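Local coordinates for lectin-related NK cell receptor LY49L1 (Mus musculus, PDB 3G8K), which serves as a natural killer cell receptor of the Ly49 family, whose C-type lectin-like domain, the part crystallised here, mediates MHC class I recognition, at the interface of chains A and B. Coordinates in Å, arbitrary orientation; residue numbers count along the deposited sequence, not the author numbering. Chains: chain A/B, Lectin-related NK cell receptor LY49L1.

The interface of chains A and B. Residues chain A 12-15, 53, 57, 125; chain B 9-11.
Two C-type lectin-like domains meet edge to edge: strand 10-14 of each pairs antiparallel with its two-fold mate, joining the sheets across what is probably the Ly49 homodimer interface. Backbone carries the polar contact. A:Cys13 N donates to B:Trp11 O (3.1 Å) in the plane of that carbonyl, 157° at the hydrogen, and A:Cys13 O takes B:Trp11 N in return from above the plane of the A:Cys13 carbonyl. Past the strand end, A:Gly15 N bonds B:Lys9 O (3.2 Å), straighter at the hydrogen (168°), though the donor stands above the carbonyl plane. A:Gly15 has a positive phi, which glycine adopts easily, and its bare CA lets B:Lys9 CE come to 3.5 Å.

B:Trp11 and B:Tyr10 both hold CG in the crowded position between backbone N and carbonyl carbon. On one side of the paired strands, small A:Cys13 lets the broad B:Trp11 indole lie flat against it, CB over the six-membered ring; SG, disulfide-bonded to A:Cys18, stands beside its own backbone N. A:Leu125 CD2 meets the same ring tip to tip.

On the other side, A:Leu57, whose branched methyls suit an aromatic face, caps the B:Tyr10 ring centre with CD2 (4.0 Å above its plane), while A:Phe53 CE1 touches B:Tyr10 CB at 3.8 Å. A:Tyr14, CG anti to its backbone N (chi1 179°), offers two flat faces: the bent aliphatic chain of B:Lys9 crosses one obliquely, and A:Phe53 CB from helix 48-57 backs the other. Deeper, A:Leu57 CB rests on A:Phe12, tying that helix to the strand.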
# COMPACT_ATOMS: atom_id res chain seq x y z
N PHE A 12 -2.98 -0.77 -3.72
CA PHE A 12 -3.49 -0.84 -2.36
C PHE A 12 -4.95 -0.48 -2.25
O PHE A 12 -5.52 -0.03 -3.23
CB PHE A 12 -2.53 -0.18 -1.35
CG PHE A 12 -2.25 1.26 -1.58
CD1 PHE A 12 -3.20 2.23 -1.19
CD2 PHE A 12 -1.02 1.66 -2.06
CE1 PHE A 12 -2.95 3.65 -1.38
CE2 PHE A 12 -0.74 3.03 -2.23
CZ PHE A 12 -1.71 4.05 -1.89
N CYS A 13 -5.56 -0.80 -1.10
CA CYS A 13 -6.97 -0.65 -0.93
C CYS A 13 -7.23 -0.02 0.41
O CYS A 13 -6.44 -0.16 1.33
CB CYS A 13 -7.70 -2.01 -1.06
SG CYS A 13 -7.35 -2.90 -2.65
N TYR A 14 -8.34 0.67 0.49
CA TYR A 14 -8.72 1.32 1.71
C TYR A 14 -10.26 1.31 1.69
O TYR A 14 -10.86 1.94 0.87
CB TYR A 14 -8.17 2.75 1.80
CG TYR A 14 -8.59 3.51 3.09
CD1 TYR A 14 -8.28 3.00 4.36
CD2 TYR A 14 -9.26 4.73 3.03
CE1 TYR A 14 -8.62 3.65 5.53
CE2 TYR A 14 -9.63 5.42 4.22
CZ TYR A 14 -9.30 4.87 5.47
OH TYR A 14 -9.65 5.56 6.68
N GLY A 15 -10.89 0.54 2.59
CA GLY A 15 -12.35 0.54 2.63
C GLY A 15 -12.81 -0.19 1.40
O GLY A 15 -12.38 -1.35 1.16
N PHE A 53 -5.41 9.00 4.57
CA PHE A 53 -4.82 7.73 4.23
C PHE A 53 -3.88 7.76 3.00
O PHE A 53 -2.75 7.24 3.06
CB PHE A 53 -5.89 6.65 4.04
CG PHE A 53 -5.43 5.54 3.12
CD1 PHE A 53 -4.52 4.57 3.59
CD2 PHE A 53 -5.87 5.48 1.77
CE1 PHE A 53 -4.04 3.55 2.75
CE2 PHE A 53 -5.38 4.49 0.92
CZ PHE A 53 -4.47 3.50 1.40
N LEU A 57 -0.08 6.48 2.98
CA LEU A 57 0.32 5.30 2.24
C LEU A 57 1.02 5.39 0.91
O LEU A 57 1.70 4.44 0.56
CB LEU A 57 -0.88 4.40 2.05
CG LEU A 57 -0.84 3.07 2.81
CD1 LEU A 57 0.61 2.42 2.80
CD2 LEU A 57 -1.38 3.22 4.27
N LEU A 125 -14.49 -1.45 -5.29
CA LEU A 125 -14.65 -2.88 -5.31
C LEU A 125 -16.08 -3.35 -5.73
O LEU A 125 -16.30 -4.48 -6.19
CB LEU A 125 -14.14 -3.42 -3.95
CG LEU A 125 -12.74 -4.00 -3.80
CD1 LEU A 125 -11.79 -3.50 -4.76
CD2 LEU A 125 -12.17 -3.80 -2.44
N LYS B 9 -8.13 -0.96 8.04
CA LYS B 9 -9.01 -0.92 6.86
C LYS B 9 -8.24 -0.99 5.55
O LYS B 9 -8.87 -1.02 4.50
CB LYS B 9 -9.84 0.38 6.77
CG LYS B 9 -11.03 0.57 7.71
CD LYS B 9 -11.78 1.92 7.36
CE LYS B 9 -12.15 2.04 5.82
NZ LYS B 9 -12.88 3.28 5.45
N TYR B 10 -6.90 -1.03 5.59
CA TYR B 10 -6.12 -0.87 4.35
C TYR B 10 -5.26 -2.08 4.10
O TYR B 10 -4.99 -2.83 4.99
CB TYR B 10 -5.23 0.37 4.40
CG TYR B 10 -4.32 0.50 5.59
CD1 TYR B 10 -4.67 1.35 6.63
CD2 TYR B 10 -3.05 -0.13 5.65
CE1 TYR B 10 -3.83 1.53 7.70
CE2 TYR B 10 -2.21 0.05 6.76
CZ TYR B 10 -2.64 0.86 7.79
OH TYR B 10 -1.90 1.11 8.93
N TRP B 11 -4.84 -2.34 2.87
CA TRP B 11 -3.99 -3.51 2.74
C TRP B 11 -3.28 -3.34 1.46
O TRP B 11 -3.65 -2.50 0.68
CB TRP B 11 -4.85 -4.81 2.78
CG TRP B 11 -5.88 -4.98 1.62
CD1 TRP B 11 -5.70 -5.72 0.50
CD2 TRP B 11 -7.26 -4.46 1.55
NE1 TRP B 11 -6.85 -5.71 -0.26
CE2 TRP B 11 -7.81 -4.95 0.36
CE3 TRP B 11 -8.06 -3.70 2.42
CZ2 TRP B 11 -9.13 -4.67 -0.03
CZ3 TRP B 11 -9.34 -3.38 2.04
CH2 TRP B 11 -9.87 -3.84 0.83